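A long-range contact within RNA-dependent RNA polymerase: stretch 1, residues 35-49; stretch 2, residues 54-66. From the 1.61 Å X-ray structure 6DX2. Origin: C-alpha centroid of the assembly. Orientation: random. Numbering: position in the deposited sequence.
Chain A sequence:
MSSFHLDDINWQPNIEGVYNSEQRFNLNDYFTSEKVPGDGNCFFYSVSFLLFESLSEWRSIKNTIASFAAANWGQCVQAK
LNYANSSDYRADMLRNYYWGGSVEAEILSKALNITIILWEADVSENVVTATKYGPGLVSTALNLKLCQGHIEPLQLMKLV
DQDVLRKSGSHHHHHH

Stretch 1 35-49: KVPGDGNCFFYSVSF
Stretch 2 (54-66) SLSEWRSIKNTIA

The apolar centre of this contact is Phe44, set as a knob among Trp58, Ile61, Lys62 and Ile65. Its helix, 42-49, crosses helix 58-66 at 99° between their N-to-C directions, with the axes 8.6 Å apart at closest approach. The two stretches bury 730 Å² between them, both sides summed. With chi1 m and chi2 -75°, the Phe44 ring reaches along the second helix: CE1 lies 3.7 Å from Ile65 CD1 and CD1 lies 4.4 Å from Ile61 CG2, both near the ring plane. One face is covered by Lys62, whose CE sits 3.7 Å from the centroid of the Phe44 ring. The lysine thus lays its aliphatic chain on the aromatic surface, and its NZ, 4.8 Å from the same centroid, adds an off-centre cation-pi interaction.

The backbones come close beside this knob, with Phe44 CA and Trp58 CA 5.0 Å apart. Ile61 (chi1 m, chi2 t) fills the next space along helix 42-49; its CD1 lies 3.9 Å from Val47 CG1 and 3.5 Å from both CA and CB of Ser48, so it packs against the backbone and the side chain of the serine together.

Trp58, chi1 p and chi2 -90°, packs its indole against one turn of the first helix and the loop before it. Phe44 CB meets the indole edge, 3.9 Å from Trp58 CE3. Tyr45 (chi1 m, chi2 -17°) turns its ring edge to the indole face, with planes at 81° and Tyr45 CD1 3.7 Å from Trp58 CG. Asn41 CB also lies over an indole face, 4.2 Å from the centroid of the six-membered ring of Trp58.

The aromatic arrangement is braced from within stretch 1. A type I turn from Asp39 to Cys42 leads into the helix, and Asp39 OD1 caps it by accepting from Asn41 N at 2.8 Å. Tyr45 OH donates to Asp39 OD2 at 2.7 Å and accepts from Asn41 ND2 at 3.1 Å. Across the stretches, a water accepts from Lys62 NZ (2.8 Å) and donates to Asn41 OD1 (2.7 Å).

Toward the other end, Leu55 (chi1 m, chi2 t) makes a second apolar patch. Its CD2 lies 4.0 Å from both Tyr45 CB and Phe49 CB, while its CD1 touches Pro37 CD at 3.5 Å. The backbone register here pairs Tyr45 with Leu55 (CA to CA, 5.2 Å) and Phe49 with Ser54 (CA to CA, 4.8 Å).

The polar edge turns on Ser48, chi1 t. Its OG donates to Ser54 O at 2.8 Å and accepts a weak bond from Glu57 N at 3.2 Å. One hydroxyl therefore joins the extended Ser54 to the N-cap residue of the second helix, across the type I turn from Leu55 to Trp58. Ser54 OG, in turn, accepts from Ser56 N at 3.1 Å, steadying the start of that turn.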

ATOM      1  N   LYS A  35       8.875   4.990 -11.686  1.00 46.61           N
ATOM      2  CA  LYS A  35       9.969   5.354 -10.797  1.00 51.14           C
ATOM      3  C   LYS A  35       9.572   6.511  -9.871  1.00 46.37           C
ATOM      4  O   LYS A  35       9.055   7.526 -10.348  1.00 46.77           O
ATOM      5  CB  LYS A  35      11.154   5.781 -11.661  1.00 57.06           C
ATOM      6  CG  LYS A  35      10.807   6.998 -12.549  1.00 68.79           C
ATOM      7  CD  LYS A  35      11.711   7.147 -13.766  1.00 75.42           C
ATOM      8  CE  LYS A  35      10.937   6.961 -15.077  1.00 78.60           C
ATOM      9  NZ  LYS A  35      11.832   6.595 -16.227  1.00 79.08           N
ATOM     10  N   VAL A  36       9.781   6.359  -8.558  1.00 40.28           N
ATOM     11  CA  VAL A  36       9.664   7.502  -7.652  1.00 33.52           C
ATOM     12  C   VAL A  36      10.974   7.621  -6.877  1.00 35.25           C
ATOM     13  O   VAL A  36      11.730   6.640  -6.748  1.00 40.58           O
ATOM     14  CB  VAL A  36       8.478   7.370  -6.665  1.00 36.84           C
ATOM     15  CG1 VAL A  36       7.156   7.252  -7.390  1.00 40.27           C
ATOM     16  CG2 VAL A  36       8.720   6.230  -5.692  1.00 37.08           C
ATOM     17  N   PRO A  37      11.251   8.790  -6.343  1.00 34.59           N
ATOM     18  CA  PRO A  37      12.543   8.988  -5.647  1.00 40.74           C
ATOM     19  C   PRO A  37      12.686   8.033  -4.471  1.00 47.83           C
ATOM     20  O   PRO A  37      11.739   7.808  -3.712  1.00 42.06           O
ATOM     21  CB  PRO A  37      12.486  10.449  -5.182  1.00 37.76           C
ATOM     22  CG  PRO A  37      11.592  11.110  -6.162  1.00 43.77           C
ATOM     23  CD  PRO A  37      10.498  10.058  -6.440  1.00 34.83           C
ATOM     24  N   GLY A  38      13.886   7.480  -4.312  1.00 46.60           N
ATOM     25  CA  GLY A  38      14.065   6.389  -3.371  1.00 45.80           C
ATOM     26  C   GLY A  38      14.337   6.732  -1.917  1.00 49.86           C
ATOM     27  O   GLY A  38      14.992   5.966  -1.207  1.00 62.10           O
ATOM     28  N   ASP A  39      13.822   7.827  -1.425  1.00 37.60           N
ATOM     29  CA  ASP A  39      14.010   8.109  -0.016  1.00 35.89           C
ATOM     30  C   ASP A  39      12.879   7.470   0.798  1.00 34.54           C
ATOM     31  O   ASP A  39      11.985   6.802   0.265  1.00 35.21           O
ATOM     32  CB  ASP A  39      14.058   9.605   0.268  1.00 36.90           C
ATOM     33  CG  ASP A  39      12.779  10.344  -0.167  1.00 41.83           C
ATOM     34  OD1 ASP A  39      11.665   9.897   0.177  1.00 36.94           O
ATOM     35  OD2 ASP A  39      12.880  11.421  -0.823  1.00 41.40           O
ATOM     36  N   GLY A  40      12.903   7.752   2.096  1.00 34.26           N
ATOM     37  CA  GLY A  40      11.984   7.118   3.047  1.00 33.89           C
ATOM     38  C   GLY A  40      10.528   7.523   2.898  1.00 35.04           C
ATOM     39  O   GLY A  40       9.653   6.854   3.467  1.00 35.20           O
ATOM     40  N   ASN A  41      10.237   8.533   2.101  1.00 33.25           N
ATOM     41  CA  ASN A  41       8.869   8.917   1.784  1.00 32.80           C
ATOM     42  C   ASN A  41       8.245   8.129   0.626  1.00 32.13           C
ATOM     43  O   ASN A  41       7.151   8.489   0.200  1.00 31.84           O
ATOM     44  CB  ASN A  41       8.847  10.410   1.431  1.00 33.45           C
ATOM     45  CG  ASN A  41       9.465  11.254   2.533  1.00 37.20           C
ATOM     46  OD1 ASN A  41       9.300  10.970   3.705  1.00 34.86           O
ATOM     47  ND2 ASN A  41      10.195  12.329   2.151  1.00 36.48           N
ATOM     48  N   CYS A  42       8.963   7.147   0.049  1.00 31.24           N
ATOM     49  CA  CYS A  42       8.560   6.522  -1.211  1.00 34.29           C
ATOM     50  C   CYS A  42       7.167   5.866  -1.157  1.00 27.79           C
ATOM     51  O   CYS A  42       6.494   5.867  -2.189  1.00 29.91           O
ATOM     52  CB  CYS A  42       9.594   5.494  -1.669  1.00 33.19           C
ATOM     53  SG  CYS A  42       9.880   4.151  -0.491  1.00 34.37           S
ATOM     54  N   PHE A  43       6.708   5.344   0.000  1.00 27.21           N
ATOM     55  CA  PHE A  43       5.367   4.786   0.070  1.00 27.17           C
ATOM     56  C   PHE A  43       4.368   5.881  -0.246  1.00 28.45           C
ATOM     57  O   PHE A  43       3.468   5.691  -1.072  1.00 27.29           O
ATOM     58  CB  PHE A  43       5.124   4.192   1.469  1.00 26.90           C
ATOM     59  CG  PHE A  43       3.716   3.724   1.680  1.00 26.55           C
ATOM     60  CD1 PHE A  43       3.394   2.389   1.476  1.00 30.03           C
ATOM     61  CD2 PHE A  43       2.717   4.626   2.008  1.00 29.02           C
ATOM     62  CE1 PHE A  43       2.076   1.946   1.644  1.00 31.54           C
ATOM     63  CE2 PHE A  43       1.371   4.193   2.160  1.00 33.48           C
ATOM     64  CZ  PHE A  43       1.079   2.831   1.979  1.00 31.71           C
ATOM     65  N   PHE A  44       4.617   7.079   0.299  1.00 26.65           N
ATOM     66  CA  PHE A  44       3.711   8.202   0.144  1.00 27.06           C
ATOM     67  C   PHE A  44       3.856   8.841  -1.215  1.00 31.10           C
ATOM     68  O   PHE A  44       2.865   9.284  -1.769  1.00 31.51           O
ATOM     69  CB  PHE A  44       3.939   9.202   1.303  1.00 28.26           C
ATOM     70  CG  PHE A  44       3.828   8.513   2.691  1.00 28.97           C
ATOM     71  CD1 PHE A  44       2.569   8.155   3.219  1.00 35.60           C
ATOM     72  CD2 PHE A  44       5.000   8.082   3.343  1.00 30.88           C
ATOM     73  CE1 PHE A  44       2.500   7.487   4.458  1.00 33.54           C
ATOM     74  CE2 PHE A  44       4.950   7.402   4.529  1.00 29.48           C
ATOM     75  CZ  PHE A  44       3.707   7.081   5.088  1.00 32.33           C
ATOM     76  N   TYR A  45       5.073   8.882  -1.769  1.00 29.41           N
ATOM     77  CA  TYR A  45       5.237   9.306  -3.165  1.00 30.74           C
ATOM     78  C   TYR A  45       4.434   8.400  -4.071  1.00 29.47           C
ATOM     79  O   TYR A  45       3.812   8.860  -5.042  1.00 30.77           O
ATOM     80  CB  TYR A  45       6.680   9.201  -3.611  1.00 30.48           C
ATOM     81  CG  TYR A  45       7.664  10.160  -2.947  1.00 33.05           C
ATOM     82  CD1 TYR A  45       7.212  11.314  -2.257  1.00 31.38           C
ATOM     83  CD2 TYR A  45       9.010   9.818  -2.884  1.00 31.56           C
ATOM     84  CE1 TYR A  45       8.157  12.186  -1.613  1.00 33.89           C
ATOM     85  CE2 TYR A  45       9.916  10.627  -2.217  1.00 32.82           C
ATOM     86  CZ  TYR A  45       9.488  11.797  -1.591  1.00 34.19           C
ATOM     87  OH  TYR A  45      10.407  12.592  -0.939  1.00 35.26           O
ATOM     88  N   SER A  46       4.494   7.092  -3.793  1.00 28.20           N
ATOM     89  CA  SER A  46       3.887   6.121  -4.684  1.00 29.44           C
ATOM     90  C   SER A  46       2.377   6.251  -4.674  1.00 30.75           C
ATOM     91  O   SER A  46       1.739   6.219  -5.751  1.00 28.06           O
ATOM     92  CB  SER A  46       4.324   4.725  -4.279  1.00 28.90           C
ATOM     93  OG  SER A  46       5.696   4.530  -4.567  1.00 31.18           O
ATOM     94  N   VAL A  47       1.792   6.340  -3.477  1.00 29.55           N
ATOM     95  CA  VAL A  47       0.344   6.514  -3.365  1.00 28.13           C
ATOM     96  C   VAL A  47      -0.077   7.829  -4.004  1.00 30.64           C
ATOM     97  O   VAL A  47      -1.048   7.874  -4.772  1.00 30.27           O
ATOM     98  CB  VAL A  47      -0.071   6.448  -1.891  1.00 29.97           C
ATOM     99  CG1 VAL A  47      -1.528   6.962  -1.734  1.00 40.34           C
ATOM    100  CG2 VAL A  47       0.084   5.009  -1.474  1.00 30.34           C
ATOM    101  N   SER A  48       0.708   8.909  -3.776  1.00 28.97           N
ATOM    102  CA  SER A  48       0.362  10.173  -4.399  1.00 27.42           C
ATOM    103  C   SER A  48       0.411  10.040  -5.931  1.00 33.65           C
ATOM    104  O   SER A  48      -0.455  10.558  -6.641  1.00 30.32           O
ATOM    105  CB  SER A  48       1.319  11.282  -3.932  1.00 31.06           C
ATOM    106  OG  SER A  48       0.974  12.555  -4.471  1.00 34.03           O
ATOM    107  N   PHE A  49       1.433   9.357  -6.453  1.00 28.11           N
ATOM    108  CA  PHE A  49       1.515   9.207  -7.907  1.00 30.69           C
ATOM    109  C   PHE A  49       0.267   8.538  -8.458  1.00 30.49           C
ATOM    110  O   PHE A  49      -0.258   8.963  -9.505  1.00 32.78           O
ATOM    111  CB  PHE A  49       2.739   8.384  -8.318  1.00 31.87           C
ATOM    112  CG  PHE A  49       2.884   8.308  -9.843  1.00 36.95           C
ATOM    113  CD1 PHE A  49       3.323   9.403 -10.551  1.00 44.92           C
ATOM    114  CD2 PHE A  49       2.450   7.187 -10.531  1.00 35.93           C
ATOM    115  CE1 PHE A  49       3.441   9.369 -11.967  1.00 49.27           C
ATOM    116  CE2 PHE A  49       2.544   7.146 -11.927  1.00 43.32           C
ATOM    117  CZ  PHE A  49       3.044   8.244 -12.627  1.00 51.08           C
ATOM    118  N   SER A  54       1.036  12.788  -9.662  1.00 41.70           N
ATOM    119  CA  SER A  54       1.973  13.784  -9.199  1.00 38.20           C
ATOM    120  C   SER A  54       2.439  13.327  -7.828  1.00 37.25           C
ATOM    121  O   SER A  54       1.728  12.599  -7.140  1.00 34.81           O
ATOM    122  CB  SER A  54       1.313  15.158  -9.118  1.00 46.02           C
ATOM    123  OG  SER A  54       2.054  16.023  -8.283  1.00 52.97           O
ATOM    124  N   LEU A  55       3.645  13.774  -7.439  1.00 44.29           N
ATOM    125  CA  LEU A  55       4.180  13.441  -6.131  1.00 39.76           C
ATOM    126  C   LEU A  55       3.826  14.478  -5.079  1.00 45.10           C
ATOM    127  O   LEU A  55       4.069  14.249  -3.881  1.00 40.27           O
ATOM    128  CB  LEU A  55       5.711  13.309  -6.206  1.00 39.20           C
ATOM    129  CG  LEU A  55       6.265  12.296  -7.193  1.00 45.54           C
ATOM    130  CD1 LEU A  55       7.732  12.091  -6.987  1.00 44.81           C
ATOM    131  CD2 LEU A  55       5.521  10.949  -7.056  1.00 41.27           C
ATOM    132  N   SER A  56       3.252  15.597  -5.500  1.00 40.35           N
ATOM    133  CA  SER A  56       3.190  16.754  -4.614  1.00 49.57           C
ATOM    134  C   SER A  56       2.197  16.597  -3.475  1.00 45.00           C
ATOM    135  O   SER A  56       2.244  17.417  -2.545  1.00 47.89           O
ATOM    136  CB  SER A  56       2.844  18.006  -5.411  1.00 56.75           C
ATOM    137  OG  SER A  56       1.523  17.938  -5.904  1.00 62.18           O
ATOM    138  N   GLU A  57       1.305  15.599  -3.535  1.00 43.00           N
ATOM    139  CA  GLU A  57       0.273  15.364  -2.537  1.00 37.27           C
ATOM    140  C   GLU A  57       0.700  14.383  -1.444  1.00 33.46           C
ATOM    141  O   GLU A  57      -0.116  14.008  -0.596  1.00 37.58           O
ATOM    142  CB  GLU A  57      -0.994  14.873  -3.224  1.00 37.68           C
ATOM    143  CG  GLU A  57      -1.654  15.952  -4.050  1.00 45.02           C
ATOM    144  CD  GLU A  57      -1.110  16.060  -5.473  1.00 51.13           C
ATOM    145  OE1 GLU A  57      -0.208  15.281  -5.850  1.00 48.04           O
ATOM    146  OE2 GLU A  57      -1.579  16.946  -6.223  1.00 55.50           O
ATOM    147  N   TRP A  58       1.985  14.027  -1.403  1.00 37.17           N
ATOM    148  CA  TRP A  58       2.412  12.946  -0.521  1.00 33.33           C
ATOM    149  C   TRP A  58       2.245  13.305   0.950  1.00 35.75           C
ATOM    150  O   TRP A  58       1.872  12.451   1.762  1.00 36.32           O
ATOM    151  CB  TRP A  58       3.870  12.581  -0.845  1.00 34.48           C
ATOM    152  CG  TRP A  58       4.898  13.563  -0.397  1.00 41.23           C
ATOM    153  CD1 TRP A  58       5.380  14.624  -1.112  1.00 34.38           C
ATOM    154  CD2 TRP A  58       5.626  13.543   0.830  1.00 35.68           C
ATOM    155  NE1 TRP A  58       6.327  15.286  -0.391  1.00 40.90           N
ATOM    156  CE2 TRP A  58       6.512  14.632   0.800  1.00 36.65           C
ATOM    157  CE3 TRP A  58       5.617  12.700   1.949  1.00 37.50           C
ATOM    158  CZ2 TRP A  58       7.382  14.943   1.870  1.00 44.12           C
ATOM    159  CZ3 TRP A  58       6.469  13.003   3.010  1.00 39.45           C
ATOM    160  CH2 TRP A  58       7.354  14.122   2.950  1.00 42.44           C
ATOM    161  N   ARG A  59       2.482  14.574   1.318  1.00 37.14           N
ATOM    162  CA  ARG A  59       2.267  14.957   2.712  1.00 33.88           C
ATOM    163  C   ARG A  59       0.785  14.987   3.075  1.00 40.48           C
ATOM    164  O   ARG A  59       0.415  14.653   4.205  1.00 39.04           O
ATOM    165  CB  ARG A  59       2.883  16.334   3.009  1.00 37.45           C
ATOM    166  CG  ARG A  59       4.370  16.504   2.614  1.00 43.60           C
ATOM    167  CD  ARG A  59       5.011  17.791   3.221  1.00 51.77           C
ATOM    168  NE  ARG A  59       5.465  17.460   4.569  1.00 70.06           N
ATOM    169  CZ  ARG A  59       6.738  17.279   4.923  1.00 79.02           C
ATOM    170  NH1 ARG A  59       7.727  17.454   4.044  1.00 80.71           N
ATOM    171  NH2 ARG A  59       7.023  16.951   6.175  1.00 83.00           N
ATOM    172  N   SER A  60      -0.082  15.404   2.158  1.00 41.40           N
ATOM    173  CA  SER A  60      -1.495  15.445   2.520  1.00 40.16           C
ATOM    174  C   SER A  60      -2.070  14.046   2.673  1.00 38.55           C
ATOM    175  O   SER A  60      -3.032  13.854   3.428  1.00 44.11           O
ATOM    176  CB  SER A  60      -2.272  16.256   1.492  1.00 50.43           C
ATOM    177  OG  SER A  60      -2.220  15.603   0.259  1.00 55.69           O
ATOM    178  N   ILE A  61      -1.492  13.064   2.002  1.00 34.72           N
ATOM    179  CA  ILE A  61      -1.913  11.682   2.222  1.00 41.64           C
ATOM    180  C   ILE A  61      -1.608  11.258   3.649  1.00 38.13           C
ATOM    181  O   ILE A  61      -2.423  10.603   4.304  1.00 32.77           O
ATOM    182  CB  ILE A  61      -1.230  10.764   1.206  1.00 39.43           C
ATOM    183  CG1 ILE A  61      -1.887  10.995  -0.154  1.00 40.86           C
ATOM    184  CG2 ILE A  61      -1.332   9.333   1.644  1.00 38.52           C
ATOM    185  CD1 ILE A  61      -0.929  10.768  -1.235  1.00 44.39           C
ATOM    186  N   LYS A  62      -0.421  11.631   4.147  1.00 38.14           N
ATOM    187  CA  LYS A  62      -0.103  11.417   5.557  1.00 39.67           C
ATOM    188  C   LYS A  62      -1.132  12.056   6.466  1.00 37.10           C
ATOM    189  O   LYS A  62      -1.445  11.511   7.528  1.00 39.67           O
ATOM    190  CB  LYS A  62       1.281  11.991   5.905  1.00 40.14           C
ATOM    191  CG  LYS A  62       2.417  11.115   5.344  1.00 41.95           C
ATOM    192  CD  LYS A  62       3.747  11.677   5.830  1.00 44.21           C
ATOM    193  CE  LYS A  62       4.678  10.554   6.126  1.00 39.16           C
ATOM    194  NZ  LYS A  62       5.905  11.031   6.765  1.00 34.92           N
ATOM    195  N   ASN A  63      -1.588  13.276   6.127  1.00 36.29           N
ATOM    196  CA  ASN A  63      -2.544  13.948   7.002  1.00 37.42           C
ATOM    197  C   ASN A  63      -3.870  13.205   7.033  1.00 36.17           C
ATOM    198  O   ASN A  63      -4.524  13.134   8.083  1.00 38.56           O
ATOM    199  CB  ASN A  63      -2.742  15.400   6.557  1.00 43.84           C
ATOM    200  CG  ASN A  63      -1.504  16.251   6.825  1.00 49.56           C
ATOM    201  OD1 ASN A  63      -0.729  15.939   7.717  1.00 49.25           O
ATOM    202  ND2 ASN A  63      -1.325  17.324   6.064  1.00 50.26           N
ATOM    203  N   THR A  64      -4.259  12.637   5.887  1.00 35.56           N
ATOM    204  CA  THR A  64      -5.460  11.822   5.811  1.00 38.24           C
ATOM    205  C   THR A  64      -5.325  10.582   6.680  1.00 35.53           C
ATOM    206  O   THR A  64      -6.235  10.257   7.455  1.00 35.79           O
ATOM    207  CB  THR A  64      -5.728  11.459   4.350  1.00 37.45           C
ATOM    208  OG1 THR A  64      -6.070  12.661   3.648  1.00 37.69           O
ATOM    209  CG2 THR A  64      -6.886  10.509   4.288  1.00 42.77           C
ATOM    210  N   ILE A  65      -4.158   9.936   6.624  1.00 36.54           N
ATOM    211  CA  ILE A  65      -3.909   8.776   7.481  1.00 36.90           C
ATOM    212  C   ILE A  65      -3.984   9.183   8.947  1.00 34.22           C
ATOM    213  O   ILE A  65      -4.540   8.469   9.799  1.00 36.55           O
ATOM    214  CB  ILE A  65      -2.537   8.177   7.155  1.00 35.20           C
ATOM    215  CG1 ILE A  65      -2.562   7.565   5.766  1.00 30.90           C
ATOM    216  CG2 ILE A  65      -2.119   7.124   8.225  1.00 38.98           C
ATOM    217  CD1 ILE A  65      -1.129   7.206   5.320  1.00 33.13           C
ATOM    218  N   ALA A  66      -3.413  10.335   9.268  1.00 34.09           N
ATOM    219  CA  ALA A  66      -3.389  10.757  10.644  1.00 34.96           C
ATOM    220  C   ALA A  66      -4.809  11.017  11.141  1.00 38.07           C
ATOM    221  O   ALA A  66      -5.130  10.700  12.280  1.00 41.32           O
ATOM    222  CB  ALA A  66      -2.508  11.998  10.787  1.00 35.33           C
TER
HETATM  223  O   HOH W   1       7.612   9.408   5.206  1.00 34.73           O